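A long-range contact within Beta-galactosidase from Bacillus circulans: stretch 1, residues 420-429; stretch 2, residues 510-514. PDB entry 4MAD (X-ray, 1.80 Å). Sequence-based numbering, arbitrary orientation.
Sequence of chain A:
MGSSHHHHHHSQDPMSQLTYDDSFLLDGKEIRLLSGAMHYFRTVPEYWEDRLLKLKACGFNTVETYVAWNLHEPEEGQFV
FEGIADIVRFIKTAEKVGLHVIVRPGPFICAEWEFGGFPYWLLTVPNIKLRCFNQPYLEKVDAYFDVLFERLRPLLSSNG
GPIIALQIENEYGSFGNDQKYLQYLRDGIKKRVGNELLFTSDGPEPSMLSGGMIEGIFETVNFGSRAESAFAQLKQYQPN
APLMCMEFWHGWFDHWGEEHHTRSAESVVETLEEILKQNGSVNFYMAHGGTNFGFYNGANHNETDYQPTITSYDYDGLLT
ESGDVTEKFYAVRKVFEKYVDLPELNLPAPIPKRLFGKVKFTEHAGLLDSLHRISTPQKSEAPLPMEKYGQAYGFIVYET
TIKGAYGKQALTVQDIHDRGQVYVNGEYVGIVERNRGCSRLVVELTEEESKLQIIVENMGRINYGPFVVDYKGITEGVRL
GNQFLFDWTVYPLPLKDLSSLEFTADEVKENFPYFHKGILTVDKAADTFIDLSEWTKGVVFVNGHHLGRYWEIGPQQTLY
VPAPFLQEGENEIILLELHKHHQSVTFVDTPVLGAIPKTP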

ATOM      1  N   GLY A 420      -7.366   1.356  19.580  1.00 14.99           N
ATOM      2  CA  GLY A 420      -6.908   2.335  20.515  1.00 17.26           C
ATOM      3  C   GLY A 420      -6.610   1.822  21.891  1.00 18.90           C
ATOM      4  O   GLY A 420      -7.215   0.892  22.331  1.00 21.00           O
ATOM      5  N   GLN A 421      -5.708   2.514  22.545  1.00 18.94           N
ATOM      6  CA  GLN A 421      -5.310   2.242  23.889  1.00 17.75           C
ATOM      7  C   GLN A 421      -5.817   3.360  24.794  1.00 18.49           C
ATOM      8  O   GLN A 421      -5.605   4.487  24.533  1.00 16.09           O
ATOM      9  CB  GLN A 421      -3.807   2.189  23.974  1.00 19.19           C
ATOM     10  CG  GLN A 421      -3.179   1.055  23.195  1.00 18.03           C
ATOM     11  CD  GLN A 421      -1.654   1.242  22.983  1.00 17.35           C
ATOM     12  OE1 GLN A 421      -1.219   1.784  22.014  1.00 20.13           O
ATOM     13  NE2 GLN A 421      -0.893   0.788  23.923  1.00 22.59           N
ATOM     14  N   VAL A 422      -6.523   2.969  25.835  1.00 15.35           N
ATOM     15  CA  VAL A 422      -7.195   3.861  26.702  1.00 15.84           C
ATOM     16  C   VAL A 422      -6.512   3.976  28.077  1.00 15.47           C
ATOM     17  O   VAL A 422      -6.176   3.035  28.657  1.00 16.49           O
ATOM     18  CB  VAL A 422      -8.656   3.412  26.901  1.00 16.83           C
ATOM     19  CG1 VAL A 422      -9.417   4.383  27.683  1.00 19.13           C
ATOM     20  CG2 VAL A 422      -9.290   3.191  25.613  1.00 12.04           C
ATOM     21  N   TYR A 423      -6.365   5.211  28.522  1.00 16.57           N
ATOM     22  CA  TYR A 423      -5.745   5.603  29.763  1.00 16.09           C
ATOM     23  C   TYR A 423      -6.643   6.578  30.529  1.00 18.98           C
ATOM     24  O   TYR A 423      -7.186   7.483  29.950  1.00 18.42           O
ATOM     25  CB  TYR A 423      -4.377   6.259  29.522  1.00 17.30           C
ATOM     26  CG  TYR A 423      -3.478   5.397  28.642  1.00 15.38           C
ATOM     27  CD1 TYR A 423      -2.583   4.509  29.191  1.00 22.31           C
ATOM     28  CD2 TYR A 423      -3.588   5.423  27.273  1.00 19.95           C
ATOM     29  CE1 TYR A 423      -1.814   3.700  28.395  1.00 18.79           C
ATOM     30  CE2 TYR A 423      -2.817   4.647  26.481  1.00 18.05           C
ATOM     31  CZ  TYR A 423      -1.935   3.774  27.041  1.00 19.28           C
ATOM     32  OH  TYR A 423      -1.199   3.001  26.236  1.00 20.05           O
ATOM     33  N   VAL A 424      -6.733   6.361  31.826  1.00 17.58           N
ATOM     34  CA  VAL A 424      -7.448   7.239  32.703  1.00 18.52           C
ATOM     35  C   VAL A 424      -6.479   7.650  33.819  1.00 19.85           C
ATOM     36  O   VAL A 424      -5.961   6.829  34.483  1.00 20.46           O
ATOM     37  CB  VAL A 424      -8.657   6.522  33.315  1.00 17.80           C
ATOM     38  CG1 VAL A 424      -9.196   7.304  34.404  1.00 24.85           C
ATOM     39  CG2 VAL A 424      -9.707   6.266  32.281  1.00 17.51           C
ATOM     40  N   ASN A 425      -6.232   8.937  33.951  1.00 19.03           N
ATOM     41  CA  ASN A 425      -5.370   9.474  34.984  1.00 22.27           C
ATOM     42  C   ASN A 425      -4.001   8.778  34.945  1.00 24.50           C
ATOM     43  O   ASN A 425      -3.426   8.510  35.936  1.00 22.92           O
ATOM     44  CB  ASN A 425      -6.004   9.349  36.348  1.00 24.41           C
ATOM     45  CG  ASN A 425      -7.032  10.403  36.603  1.00 24.73           C
ATOM     46  OD1 ASN A 425      -6.937  11.466  36.100  1.00 19.47           O
ATOM     47  ND2 ASN A 425      -7.999  10.083  37.395  1.00 23.50           N
ATOM     48  N   GLY A 426      -3.540   8.510  33.756  1.00 24.91           N
ATOM     49  CA  GLY A 426      -2.217   8.006  33.572  1.00 27.90           C
ATOM     50  C   GLY A 426      -2.068   6.529  33.837  1.00 27.59           C
ATOM     51  O   GLY A 426      -0.973   6.018  33.838  1.00 29.45           O
ATOM     52  N   GLU A 427      -3.179   5.849  34.020  1.00 24.90           N
ATOM     53  CA  GLU A 427      -3.222   4.425  34.195  1.00 25.55           C
ATOM     54  C   GLU A 427      -3.844   3.752  32.980  1.00 23.26           C
ATOM     55  O   GLU A 427      -4.771   4.224  32.475  1.00 23.20           O
ATOM     56  CB  GLU A 427      -4.097   4.060  35.371  1.00 27.87           C
ATOM     57  CG  GLU A 427      -3.602   4.419  36.726  1.00 37.57           C
ATOM     58  CD  GLU A 427      -4.524   3.843  37.806  1.00 53.37           C
ATOM     59  OE1 GLU A 427      -5.532   4.465  38.136  1.00 53.66           O
ATOM     60  OE2 GLU A 427      -4.249   2.738  38.291  1.00 55.46           O
ATOM     61  N   TYR A 428      -3.345   2.621  32.571  1.00 21.97           N
ATOM     62  CA  TYR A 428      -3.869   1.939  31.421  1.00 21.60           C
ATOM     63  C   TYR A 428      -5.097   1.217  31.786  1.00 24.78           C
ATOM     64  O   TYR A 428      -5.097   0.528  32.742  1.00 24.71           O
ATOM     65  CB  TYR A 428      -2.868   0.898  30.970  1.00 22.09           C
ATOM     66  CG  TYR A 428      -3.259   0.004  29.813  1.00 20.21           C
ATOM     67  CD1 TYR A 428      -3.372   0.491  28.544  1.00 22.19           C
ATOM     68  CD2 TYR A 428      -3.486  -1.317  29.991  1.00 25.81           C
ATOM     69  CE1 TYR A 428      -3.716  -0.275  27.501  1.00 20.26           C
ATOM     70  CE2 TYR A 428      -3.823  -2.126  28.912  1.00 27.58           C
ATOM     71  CZ  TYR A 428      -3.923  -1.593  27.670  1.00 23.46           C
ATOM     72  OH  TYR A 428      -4.248  -2.345  26.580  1.00 24.35           O
ATOM     73  N   VAL A 429      -6.107   1.329  30.971  1.00 22.28           N
ATOM     74  CA  VAL A 429      -7.321   0.618  31.207  1.00 24.68           C
ATOM     75  C   VAL A 429      -7.661  -0.442  30.145  1.00 27.46           C
ATOM     76  O   VAL A 429      -8.315  -1.397  30.451  1.00 28.61           O
ATOM     77  CB  VAL A 429      -8.508   1.592  31.309  1.00 20.00           C
ATOM     78  CG1 VAL A 429      -8.344   2.508  32.513  1.00 20.00           C
ATOM     79  CG2 VAL A 429      -8.644   2.402  30.029  1.00 20.00           C
ATOM     80  N   GLU A 510       4.813  -1.288  30.735  1.00 24.22           N
ATOM     81  CA  GLU A 510       4.085  -2.147  29.850  1.00 23.17           C
ATOM     82  C   GLU A 510       2.754  -1.499  29.527  1.00 21.48           C
ATOM     83  O   GLU A 510       2.247  -0.791  30.316  1.00 22.61           O
ATOM     84  CB  GLU A 510       3.861  -3.475  30.497  1.00 22.45           C
ATOM     85  CG  GLU A 510       5.118  -4.169  30.776  1.00 28.18           C
ATOM     86  CD  GLU A 510       5.790  -4.674  29.514  1.00 29.10           C
ATOM     87  OE1 GLU A 510       5.427  -5.754  29.098  1.00 31.87           O
ATOM     88  OE2 GLU A 510       6.651  -4.003  28.965  1.00 24.11           O
ATOM     89  N   ASN A 511       2.250  -1.709  28.334  1.00 20.71           N
ATOM     90  CA  ASN A 511       0.962  -1.188  27.914  1.00 21.85           C
ATOM     91  C   ASN A 511       0.905   0.297  27.649  1.00 20.77           C
ATOM     92  O   ASN A 511      -0.117   0.814  27.323  1.00 20.33           O
ATOM     93  CB  ASN A 511      -0.140  -1.674  28.818  1.00 22.19           C
ATOM     94  CG  ASN A 511      -0.360  -3.121  28.678  1.00 26.38           C
ATOM     95  OD1 ASN A 511      -0.393  -3.820  29.627  1.00 35.91           O
ATOM     96  ND2 ASN A 511      -0.462  -3.581  27.484  1.00 25.14           N
ATOM     97  N   PHE A 512       2.065   0.903  27.674  1.00 18.10           N
ATOM     98  CA  PHE A 512       2.268   2.256  27.238  1.00 18.06           C
ATOM     99  C   PHE A 512       3.267   2.258  26.068  1.00 16.55           C
ATOM    100  O   PHE A 512       4.226   1.568  26.086  1.00 15.64           O
ATOM    101  CB  PHE A 512       2.864   3.096  28.343  1.00 17.19           C
ATOM    102  CG  PHE A 512       1.938   3.398  29.474  1.00 21.22           C
ATOM    103  CD1 PHE A 512       1.465   4.663  29.675  1.00 22.79           C
ATOM    104  CD2 PHE A 512       1.582   2.450  30.353  1.00 19.45           C
ATOM    105  CE1 PHE A 512       0.668   4.928  30.732  1.00 28.00           C
ATOM    106  CE2 PHE A 512       0.808   2.738  31.402  1.00 26.94           C
ATOM    107  CZ  PHE A 512       0.329   3.961  31.572  1.00 20.87           C
ATOM    108  N   PRO A 513       3.012   3.054  25.057  1.00 19.65           N
ATOM    109  CA  PRO A 513       3.939   3.071  23.941  1.00 18.17           C
ATOM    110  C   PRO A 513       5.213   3.788  24.318  1.00 20.57           C
ATOM    111  O   PRO A 513       5.150   4.831  24.863  1.00 19.01           O
ATOM    112  CB  PRO A 513       3.160   3.813  22.846  1.00 17.65           C
ATOM    113  CG  PRO A 513       1.815   3.678  23.209  1.00 19.09           C
ATOM    114  CD  PRO A 513       1.790   3.752  24.667  1.00 20.63           C
ATOM    115  N   TYR A 514       6.336   3.206  23.957  1.00 17.46           N
ATOM    116  CA  TYR A 514       7.616   3.829  24.135  1.00 17.43           C
ATOM    117  C   TYR A 514       8.451   3.742  22.882  1.00 16.68           C
ATOM    118  O   TYR A 514       8.414   2.772  22.216  1.00 18.78           O
ATOM    119  CB  TYR A 514       8.383   3.176  25.250  1.00 17.53           C
ATOM    120  CG  TYR A 514       8.070   3.657  26.610  1.00 19.47           C
ATOM    121  CD1 TYR A 514       8.909   4.521  27.280  1.00 21.65           C
ATOM    122  CD2 TYR A 514       6.940   3.240  27.250  1.00 21.96           C
ATOM    123  CE1 TYR A 514       8.621   4.930  28.536  1.00 24.65           C
ATOM    124  CE2 TYR A 514       6.647   3.654  28.484  1.00 25.10           C
ATOM    125  CZ  TYR A 514       7.474   4.483  29.134  1.00 28.00           C
ATOM    126  OH  TYR A 514       7.141   4.902  30.375  1.00 27.17           O
TER

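Residues 420-429 form a β-hairpin whose strands, 420-424 and 427-429, are joined by a type I' turn from V424 to E427, and the irregular segment 510-514 packs against one side of it. The contact is compact, burying 329 Å² summed over both sides, and the residues that touch lie at least 83 positions apart in sequence. Alternation along the first strand sorts its side chains: Q421 and Y423 point toward the second stretch, whereas V422 and V424 are out of its reach.

Q421, buried, extends its side chain (chi1 m, chi2 t) so that the amide reaches the second stretch. Its OE1 lies 3.8 Å from P513 CG, and its NE2 comes within 3.5 Å of N511 O. A long side chain can reach the second stretch from this buried position, and its amide NE2 is satisfied by a hydrogen bond elsewhere in the structure.

Y423 makes a hydrogen bond across the contact. With chi1 in the m well, its ring runs alongside the loop and the hydroxyl donates to N511 O, with Y423 OH 2.7 Å from N511 O, satisfying a carbonyl in a segment that has no regular secondary structure. The rest of the ring serves apolar packing: Y423 CD1 sits 3.6 Å from F512 CE1, over a face of the phenylalanine ring, with the two ring planes inclined at 45° and their centroids 4.8 Å apart. Y423 OH also lies 3.5 Å from P513 CD. Tyrosine thus combines an aromatic surface with a polar tip.

At the turn, G426 adopts phi 80°, a positive value that favours glycine. The edge of the F512 ring meets the carbonyl here, with G426 O 3.3 Å from F512 CZ. The CA-to-CB bond of F512 points away from the hairpin, yet its chi1 of -71° brings the end of the ring back to the turn. The hairpin is closed here by paired backbone hydrogen bonds, V424 N to E427 O and E427 N to V424 O, each 3.0 Å. The CA-to-CB bond of E427 points away, and the residue is exposed.

Y428 returns to the contact: Y428 CA and N511 CA, 6.7 Å apart, are the nearest CA pair across the two stretches. With chi1 t, its ring offers a face to N511, whose CB stands 3.6 Å from the Y428 ring centroid and only 11° off the normal, a CH-pi contact. Nearer the backbone, Y428 CB packs 4.1 Å from F512 CE2. N511 thus engages the hairpin through both its carbonyl O and its CB; its positive phi of 73° is a conformation asparagine tolerates better than most residues.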